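PDB 3OH8: nucleoside-diphosphate sugar epimerase (SulA family) from Corynebacterium glutamicum, which probably acts as an NAD(P)-dependent epimerase or related enzyme on nucleoside-diphosphate sugars, using a Rossmann-type domain. Local coordinates for residues L3-W17 and F96-V109. Sequence-based numbering, arbitrary orientation.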
ATOM      1  N   LEU A   3      -9.405  -7.214  23.700  1.00 33.73           N
ATOM      2  CA  LEU A   3     -10.213  -7.586  22.540  1.00 28.17           C
ATOM      3  C   LEU A   3      -9.831  -8.945  21.983  1.00 26.80           C
ATOM      4  O   LEU A   3      -8.660  -9.210  21.720  1.00 22.63           O
ATOM      5  CB  LEU A   3     -10.120  -6.541  21.423  1.00 24.68           C
ATOM      6  CG  LEU A   3     -10.993  -6.801  20.176  1.00 24.93           C
ATOM      7  CD1 LEU A   3     -12.472  -6.907  20.557  1.00 27.13           C
ATOM      8  CD2 LEU A   3     -10.804  -5.726  19.103  1.00 27.58           C
ATOM      9  N   THR A   4     -10.829  -9.804  21.814  1.00 19.53           N
ATOM     10  CA  THR A   4     -10.644 -11.047  21.066  1.00 20.97           C
ATOM     11  C   THR A   4     -11.651 -11.076  19.922  1.00 23.23           C
ATOM     12  O   THR A   4     -12.848 -10.876  20.131  1.00 22.85           O
ATOM     13  CB  THR A   4     -10.830 -12.299  21.946  1.00 17.26           C
ATOM     14  OG1 THR A   4      -9.971 -12.218  23.091  1.00 17.90           O
ATOM     15  CG2 THR A   4     -10.488 -13.547  21.162  1.00 14.97           C
ATOM     16  N   THR A   5     -11.163 -11.320  18.712  1.00 19.67           N
ATOM     17  CA  THR A   5     -12.032 -11.317  17.542  1.00 18.70           C
ATOM     18  C   THR A   5     -11.419 -12.177  16.442  1.00 17.69           C
ATOM     19  O   THR A   5     -10.192 -12.303  16.348  1.00 15.47           O
ATOM     20  CB  THR A   5     -12.333  -9.865  17.050  1.00 26.77           C
ATOM     21  OG1 THR A   5     -13.413  -9.885  16.112  1.00 28.07           O
ATOM     22  CG2 THR A   5     -11.085  -9.201  16.401  1.00 19.47           C
ATOM     23  N   SER A   6     -12.277 -12.778  15.621  1.00 16.94           N
ATOM     24  CA  SER A   6     -11.830 -13.720  14.599  1.00 19.13           C
ATOM     25  C   SER A   6     -12.248 -13.297  13.188  1.00 16.13           C
ATOM     26  O   SER A   6     -13.266 -12.628  13.004  1.00 17.69           O
ATOM     27  CB  SER A   6     -12.377 -15.135  14.893  1.00 18.28           C
ATOM     28  OG  SER A   6     -11.851 -15.672  16.098  1.00 15.79           O
ATOM     29  N   HIS A   7     -11.473 -13.714  12.191  1.00 14.80           N
ATOM     30  CA  HIS A   7     -11.847 -13.477  10.794  1.00 15.95           C
ATOM     31  C   HIS A   7     -11.352 -14.600   9.894  1.00 17.58           C
ATOM     32  O   HIS A   7     -10.285 -15.175  10.120  1.00 16.27           O
ATOM     33  CB  HIS A   7     -11.330 -12.114  10.300  1.00 17.95           C
ATOM     34  CG  HIS A   7      -9.837 -11.969  10.339  1.00 17.17           C
ATOM     35  ND1 HIS A   7      -9.072 -11.806   9.206  1.00 23.06           N
ATOM     36  CD2 HIS A   7      -8.971 -11.936  11.383  1.00 11.82           C
ATOM     37  CE1 HIS A   7      -7.798 -11.680   9.544  1.00 18.10           C
ATOM     38  NE2 HIS A   7      -7.714 -11.756  10.859  1.00 20.12           N
ATOM     39  N   PHE A   8     -12.139 -14.910   8.872  1.00 15.08           N
ATOM     40  CA  PHE A   8     -11.826 -16.002   7.964  1.00 16.14           C
ATOM     41  C   PHE A   8     -11.069 -15.525   6.727  1.00 19.12           C
ATOM     42  O   PHE A   8     -11.435 -14.528   6.112  1.00 15.63           O
ATOM     43  CB  PHE A   8     -13.125 -16.674   7.512  1.00 16.78           C
ATOM     44  CG  PHE A   8     -12.923 -17.765   6.508  1.00 18.61           C
ATOM     45  CD1 PHE A   8     -12.390 -18.991   6.898  1.00 18.32           C
ATOM     46  CD2 PHE A   8     -13.287 -17.579   5.179  1.00 21.20           C
ATOM     47  CE1 PHE A   8     -12.199 -20.009   5.973  1.00 18.95           C
ATOM     48  CE2 PHE A   8     -13.104 -18.593   4.244  1.00 21.71           C
ATOM     49  CZ  PHE A   8     -12.557 -19.807   4.639  1.00 21.38           C
ATOM     50  N   ILE A   9     -10.031 -16.262   6.353  1.00 18.33           N
ATOM     51  CA  ILE A   9      -9.232 -15.946   5.173  1.00 16.53           C
ATOM     52  C   ILE A   9      -9.349 -17.128   4.221  1.00 19.09           C
ATOM     53  O   ILE A   9      -9.002 -18.251   4.596  1.00 16.29           O
ATOM     54  CB  ILE A   9      -7.747 -15.777   5.544  1.00 13.74           C
ATOM     55  CG1 ILE A   9      -7.565 -14.656   6.582  1.00 19.00           C
ATOM     56  CG2 ILE A   9      -6.906 -15.494   4.296  1.00 12.15           C
ATOM     57  CD1 ILE A   9      -7.889 -13.281   6.061  1.00 24.46           C
ATOM     58  N   PRO A  10      -9.843 -16.890   2.992  1.00 19.48           N
ATOM     59  CA  PRO A  10     -10.108 -18.009   2.082  1.00 16.19           C
ATOM     60  C   PRO A  10      -8.837 -18.508   1.407  1.00 18.49           C
ATOM     61  O   PRO A  10      -8.807 -18.636   0.189  1.00 19.66           O
ATOM     62  CB  PRO A  10     -11.053 -17.395   1.046  1.00 19.52           C
ATOM     63  CG  PRO A  10     -10.602 -15.947   0.957  1.00 19.92           C
ATOM     64  CD  PRO A  10     -10.143 -15.581   2.368  1.00 13.64           C
ATOM     65  N   PHE A  11      -7.807 -18.789   2.198  1.00 17.70           N
ATOM     66  CA  PHE A  11      -6.558 -19.345   1.690  1.00 16.66           C
ATOM     67  C   PHE A  11      -6.024 -20.341   2.722  1.00 14.17           C
ATOM     68  O   PHE A  11      -6.306 -20.197   3.905  1.00 14.40           O
ATOM     69  CB  PHE A  11      -5.544 -18.228   1.414  1.00 14.94           C
ATOM     70  CG  PHE A  11      -5.936 -17.346   0.263  1.00 17.83           C
ATOM     71  CD1 PHE A  11      -5.726 -17.763  -1.039  1.00 19.87           C
ATOM     72  CD2 PHE A  11      -6.573 -16.131   0.483  1.00 12.71           C
ATOM     73  CE1 PHE A  11      -6.117 -16.979  -2.097  1.00 22.47           C
ATOM     74  CE2 PHE A  11      -6.963 -15.332  -0.575  1.00 17.20           C
ATOM     75  CZ  PHE A  11      -6.740 -15.757  -1.868  1.00 19.42           C
ATOM     76  N   PRO A  12      -5.259 -21.349   2.270  1.00 16.66           N
ATOM     77  CA  PRO A  12      -4.728 -22.414   3.137  1.00 21.15           C
ATOM     78  C   PRO A  12      -3.892 -21.851   4.280  1.00 20.22           C
ATOM     79  O   PRO A  12      -3.153 -20.889   4.070  1.00 21.60           O
ATOM     80  CB  PRO A  12      -3.836 -23.222   2.189  1.00 22.37           C
ATOM     81  CG  PRO A  12      -4.416 -22.970   0.827  1.00 23.29           C
ATOM     82  CD  PRO A  12      -4.884 -21.538   0.857  1.00 17.62           C
ATOM     83  N   ARG A  13      -3.992 -22.445   5.465  1.00 15.87           N
ATOM     84  CA  ARG A  13      -3.275 -21.934   6.631  1.00 17.72           C
ATOM     85  C   ARG A  13      -1.763 -21.906   6.395  1.00 20.00           C
ATOM     86  O   ARG A  13      -1.054 -21.028   6.885  1.00 19.39           O
ATOM     87  CB  ARG A  13      -3.613 -22.757   7.885  1.00 21.62           C
ATOM     88  CG  ARG A  13      -2.850 -22.312   9.137  1.00 21.48           C
ATOM     89  CD  ARG A  13      -3.425 -22.949  10.408  1.00 19.05           C
ATOM     90  NE  ARG A  13      -3.519 -24.409  10.310  1.00 18.91           N
ATOM     91  CZ  ARG A  13      -2.644 -25.261  10.844  1.00 25.21           C
ATOM     92  NH1 ARG A  13      -1.605 -24.813  11.535  1.00 25.63           N
ATOM     93  NH2 ARG A  13      -2.818 -26.572  10.700  1.00 26.43           N
ATOM     94  N   GLU A  14      -1.257 -22.868   5.645  1.00 17.89           N
ATOM     95  CA  GLU A  14       0.169 -22.863   5.335  1.00 23.42           C
ATOM     96  C   GLU A  14       0.575 -21.600   4.548  1.00 19.56           C
ATOM     97  O   GLU A  14       1.616 -20.998   4.812  1.00 16.35           O
ATOM     98  CB  GLU A  14       0.531 -24.133   4.568  1.00 35.66           C
ATOM     99  CG  GLU A  14       1.986 -24.251   4.178  1.00 46.36           C
ATOM    100  CD  GLU A  14       2.229 -25.428   3.246  1.00 57.38           C
ATOM    101  OE1 GLU A  14       1.465 -26.414   3.319  1.00 58.04           O
ATOM    102  OE2 GLU A  14       3.179 -25.366   2.437  1.00 62.52           O
HETATM  103  N   MSE A  15      -0.241 -21.203   3.580  1.00 16.95           N
HETATM  104  CA  MSE A  15       0.025 -19.987   2.804  1.00 17.00           C
HETATM  105  C   MSE A  15      -0.124 -18.745   3.685  1.00 19.49           C
HETATM  106  O   MSE A  15       0.690 -17.814   3.628  1.00 20.32           O
HETATM  107  CB  MSE A  15      -0.924 -19.909   1.592  1.00 17.87           C
HETATM  108  CG  MSE A  15      -0.922 -18.562   0.802  1.00 38.40           C
HETATM  109 SE   MSE A  15      -2.057 -18.568  -0.632  1.00 51.54          SE
HETATM  110  CE  MSE A  15      -1.643 -20.152  -1.378  1.00 31.50           C
ATOM    111  N   VAL A  16      -1.181 -18.712   4.484  1.00 15.41           N
ATOM    112  CA  VAL A  16      -1.433 -17.546   5.330  1.00 17.03           C
ATOM    113  C   VAL A  16      -0.327 -17.354   6.363  1.00 19.47           C
ATOM    114  O   VAL A  16       0.194 -16.248   6.540  1.00 19.02           O
ATOM    115  CB  VAL A  16      -2.796 -17.651   6.035  1.00 18.11           C
ATOM    116  CG1 VAL A  16      -3.010 -16.472   6.969  1.00 17.22           C
ATOM    117  CG2 VAL A  16      -3.909 -17.726   5.002  1.00 19.15           C
ATOM    118  N   TRP A  17       0.049 -18.437   7.031  1.00 17.52           N
ATOM    119  CA  TRP A  17       1.143 -18.390   7.994  1.00 14.98           C
ATOM    120  C   TRP A  17       2.414 -17.905   7.317  1.00 20.46           C
ATOM    121  O   TRP A  17       3.107 -16.989   7.796  1.00 18.36           O
ATOM    122  CB  TRP A  17       1.382 -19.785   8.571  1.00 18.32           C
ATOM    123  CG  TRP A  17       2.593 -19.836   9.433  1.00 19.01           C
ATOM    124  CD1 TRP A  17       3.854 -20.207   9.062  1.00 20.82           C
ATOM    125  CD2 TRP A  17       2.666 -19.470  10.814  1.00 20.51           C
ATOM    126  NE1 TRP A  17       4.710 -20.105  10.137  1.00 22.49           N
ATOM    127  CE2 TRP A  17       4.003 -19.655  11.223  1.00 22.50           C
ATOM    128  CE3 TRP A  17       1.731 -19.001  11.744  1.00 20.21           C
ATOM    129  CZ2 TRP A  17       4.426 -19.391  12.524  1.00 22.74           C
ATOM    130  CZ3 TRP A  17       2.154 -18.743  13.041  1.00 21.21           C
ATOM    131  CH2 TRP A  17       3.489 -18.944  13.418  1.00 20.18           C
ATOM    132  N   PHE A  96      -3.929 -19.163  14.385  1.00 18.67           N
ATOM    133  CA  PHE A  96      -4.324 -19.603  13.049  1.00 15.70           C
ATOM    134  C   PHE A  96      -4.842 -21.041  13.098  1.00 18.25           C
ATOM    135  O   PHE A  96      -4.087 -21.949  13.438  1.00 16.81           O
ATOM    136  CB  PHE A  96      -3.110 -19.593  12.123  1.00 17.46           C
ATOM    137  CG  PHE A  96      -2.449 -18.244  11.976  1.00 19.90           C
ATOM    138  CD1 PHE A  96      -1.617 -17.749  12.972  1.00 14.62           C
ATOM    139  CD2 PHE A  96      -2.634 -17.494  10.825  1.00 20.99           C
ATOM    140  CE1 PHE A  96      -0.982 -16.518  12.825  1.00 14.78           C
ATOM    141  CE2 PHE A  96      -2.015 -16.265  10.671  1.00 19.76           C
ATOM    142  CZ  PHE A  96      -1.191 -15.772  11.675  1.00 19.34           C
ATOM    143  N   VAL A  97      -6.102 -21.267  12.749  1.00 18.38           N
ATOM    144  CA  VAL A  97      -6.571 -22.652  12.619  1.00 23.83           C
ATOM    145  C   VAL A  97      -7.104 -22.959  11.228  1.00 21.96           C
ATOM    146  O   VAL A  97      -7.443 -22.052  10.476  1.00 17.75           O
ATOM    147  CB  VAL A  97      -7.632 -23.039  13.677  1.00 21.55           C
ATOM    148  CG1 VAL A  97      -7.010 -23.030  15.073  1.00 20.68           C
ATOM    149  CG2 VAL A  97      -8.839 -22.127  13.602  1.00 23.71           C
ATOM    150  N   ASP A  98      -7.155 -24.246  10.883  1.00 15.74           N
ATOM    151  CA  ASP A  98      -7.779 -24.670   9.636  1.00 16.09           C
ATOM    152  C   ASP A  98      -9.274 -24.479   9.744  1.00 17.12           C
ATOM    153  O   ASP A  98      -9.869 -24.705  10.803  1.00 16.43           O
ATOM    154  CB  ASP A  98      -7.446 -26.126   9.327  1.00 22.74           C
ATOM    155  CG  ASP A  98      -5.981 -26.333   9.060  1.00 24.53           C
ATOM    156  OD1 ASP A  98      -5.377 -25.483   8.357  1.00 21.08           O
ATOM    157  OD2 ASP A  98      -5.422 -27.331   9.566  1.00 25.55           O
ATOM    158  N   GLN A  99      -9.874 -24.020   8.652  1.00 16.30           N
ATOM    159  CA  GLN A  99     -11.296 -23.765   8.613  1.00 19.82           C
ATOM    160  C   GLN A  99     -11.808 -23.996   7.202  1.00 20.42           C
ATOM    161  O   GLN A  99     -11.636 -23.143   6.325  1.00 18.57           O
ATOM    162  CB  GLN A  99     -11.598 -22.333   9.045  1.00 18.18           C
ATOM    163  CG  GLN A  99     -13.080 -22.051   9.140  1.00 20.55           C
ATOM    164  CD  GLN A  99     -13.755 -22.915  10.208  1.00 24.30           C
ATOM    165  OE1 GLN A  99     -13.273 -23.008  11.328  1.00 22.37           O
ATOM    166  NE2 GLN A  99     -14.873 -23.540   9.857  1.00 20.78           N
ATOM    167  N   ASP A 100     -12.413 -25.163   6.979  1.00 23.00           N
ATOM    168  CA  ASP A 100     -12.990 -25.493   5.677  1.00 22.59           C
ATOM    169  C   ASP A 100     -12.024 -25.276   4.503  1.00 20.34           C
ATOM    170  O   ASP A 100     -12.410 -24.750   3.468  1.00 18.09           O
ATOM    171  CB  ASP A 100     -14.281 -24.697   5.472  1.00 23.82           C
ATOM    172  CG  ASP A 100     -15.327 -25.009   6.546  1.00 35.43           C
ATOM    173  OD1 ASP A 100     -15.431 -26.191   6.940  1.00 34.43           O
ATOM    174  OD2 ASP A 100     -16.027 -24.081   7.007  1.00 38.80           O
ATOM    175  N   GLY A 101     -10.769 -25.686   4.671  1.00 18.94           N
ATOM    176  CA  GLY A 101      -9.776 -25.531   3.622  1.00 21.32           C
ATOM    177  C   GLY A 101      -9.123 -24.155   3.598  1.00 21.09           C
ATOM    178  O   GLY A 101      -8.095 -23.964   2.946  1.00 18.26           O
ATOM    179  N   GLY A 102      -9.727 -23.204   4.312  1.00 17.16           N
ATOM    180  CA  GLY A 102      -9.180 -21.855   4.471  1.00 15.33           C
ATOM    181  C   GLY A 102      -8.595 -21.680   5.864  1.00 16.88           C
ATOM    182  O   GLY A 102      -8.228 -22.661   6.518  1.00 21.87           O
ATOM    183  N   THR A 103      -8.517 -20.441   6.335  1.00 14.23           N
ATOM    184  CA  THR A 103      -7.854 -20.145   7.599  1.00 15.25           C
ATOM    185  C   THR A 103      -8.754 -19.283   8.474  1.00 18.97           C
ATOM    186  O   THR A 103      -9.396 -18.358   7.989  1.00 15.00           O
ATOM    187  CB  THR A 103      -6.491 -19.432   7.377  1.00 15.67           C
ATOM    188  OG1 THR A 103      -5.668 -20.237   6.529  1.00 15.60           O
ATOM    189  CG2 THR A 103      -5.754 -19.202   8.723  1.00 16.03           C
ATOM    190  N   LEU A 104      -8.847 -19.626   9.752  1.00 17.92           N
ATOM    191  CA  LEU A 104      -9.572 -18.798  10.702  1.00 17.06           C
ATOM    192  C   LEU A 104      -8.533 -18.197  11.622  1.00 21.73           C
ATOM    193  O   LEU A 104      -7.835 -18.926  12.335  1.00 19.91           O
ATOM    194  CB  LEU A 104     -10.569 -19.622  11.528  1.00 21.15           C
ATOM    195  CG  LEU A 104     -11.285 -18.800  12.615  1.00 22.29           C
ATOM    196  CD1 LEU A 104     -12.146 -17.704  11.997  1.00 16.28           C
ATOM    197  CD2 LEU A 104     -12.116 -19.698  13.517  1.00 25.66           C
ATOM    198  N   ILE A 105      -8.404 -16.874  11.582  1.00 17.67           N
ATOM    199  CA  ILE A 105      -7.445 -16.182  12.430  1.00 12.90           C
ATOM    200  C   ILE A 105      -8.163 -15.613  13.634  1.00 14.47           C
ATOM    201  O   ILE A 105      -9.192 -14.940  13.504  1.00 15.29           O
ATOM    202  CB  ILE A 105      -6.732 -15.030  11.660  1.00 17.49           C
ATOM    203  CG1 ILE A 105      -5.905 -15.614  10.512  1.00 21.81           C
ATOM    204  CG2 ILE A 105      -5.825 -14.253  12.595  1.00 14.60           C
ATOM    205  CD1 ILE A 105      -5.281 -14.574   9.577  1.00 22.14           C
ATOM    206  N   THR A 106      -7.630 -15.892  14.816  1.00 11.44           N
ATOM    207  CA  THR A 106      -8.137 -15.229  16.002  1.00 15.31           C
ATOM    208  C   THR A 106      -7.055 -14.332  16.572  1.00 18.90           C
ATOM    209  O   THR A 106      -5.937 -14.779  16.836  1.00 23.89           O
ATOM    210  CB  THR A 106      -8.595 -16.228  17.080  1.00 16.25           C
ATOM    211  OG1 THR A 106      -9.576 -17.112  16.524  1.00 17.17           O
ATOM    212  CG2 THR A 106      -9.198 -15.468  18.281  1.00 13.34           C
ATOM    213  N   ASP A 107      -7.389 -13.058  16.736  1.00 18.62           N
ATOM    214  CA  ASP A 107      -6.497 -12.128  17.412  1.00 18.05           C
ATOM    215  C   ASP A 107      -7.015 -11.913  18.816  1.00 15.23           C
ATOM    216  O   ASP A 107      -8.196 -11.626  19.015  1.00 20.94           O
ATOM    217  CB  ASP A 107      -6.466 -10.781  16.699  1.00 15.62           C
ATOM    218  CG  ASP A 107      -5.824 -10.866  15.339  1.00 21.21           C
ATOM    219  OD1 ASP A 107      -4.584 -11.002  15.274  1.00 22.22           O
ATOM    220  OD2 ASP A 107      -6.569 -10.811  14.345  1.00 22.16           O
ATOM    221  N   SER A 108      -6.125 -12.044  19.787  1.00 16.71           N
ATOM    222  CA  SER A 108      -6.475 -11.752  21.165  1.00 18.36           C
ATOM    223  C   SER A 108      -5.435 -10.790  21.724  1.00 21.47           C
ATOM    224  O   SER A 108      -4.266 -11.142  21.870  1.00 25.46           O
ATOM    225  CB  SER A 108      -6.518 -13.042  21.994  1.00 25.64           C
ATOM    226  OG  SER A 108      -6.829 -12.759  23.347  1.00 33.29           O
ATOM    227  N   VAL A 109      -5.853  -9.565  22.010  1.00 18.00           N
ATOM    228  CA  VAL A 109      -4.935  -8.596  22.590  1.00 20.39           C
ATOM    229  C   VAL A 109      -5.323  -8.272  24.035  1.00 26.21           C
ATOM    230  O   VAL A 109      -6.467  -7.931  24.329  1.00 26.29           O
ATOM    231  CB  VAL A 109      -4.824  -7.308  21.744  1.00 27.42           C
ATOM    232  CG1 VAL A 109      -6.188  -6.718  21.478  1.00 37.91           C
ATOM    233  CG2 VAL A 109      -3.932  -6.290  22.445  1.00 27.62           C
TER
HETATM  234  O   HOH W   1      -6.152 -24.393   6.071  1.00 18.21           O
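Arg13 runs its aliphatic chain obliquely across the root of Phe96, CD lying 3.8 Å from Phe96 CB, then bends at chi3 (53°) to bring its guanidinium alongside Asp98. The grip is side-on: Arg13 NE reaches Asp98 OD1 at 2.9 Å and NH2 reaches Asp98 OD2 at 2.9 Å. Both oxygens lie near the guanidinium plane but are approached from above the carboxylate, the two planes being 56° apart. A water ties Arg13 N, at the helix start, to Asp98 OD1 and Gly102 O. Gly72 O, accepting from Arg13 NH1, helps hold the guanidinium. One helical turn on, Trp17 makes an offset edge-to-face stack, the edge of its six-membered ring toward the face of Phe96, planes at 81°. Val16 CG1 meets the edge of the Phe96 ring, while Val16 CG2 meets Thr103 tip to tip; Thr103 OG1 donates to Phe11 O at 2.7 Å. Along the strands, the His7 ring lies beside Ile105, His7 NE2 3.5 Å from Ile105 CB. On the opposite face of the sheet, Ser6 OG and Thr106 OG1 share a 2.7 Å hydrogen bond, and Ser498 of helix 488-511 also binds Ser6 OG. Strand 3-9 thus pairs antiparallel with 102-109, second arm of a type I' hairpin, as an outer strand of the antiparallel sheet.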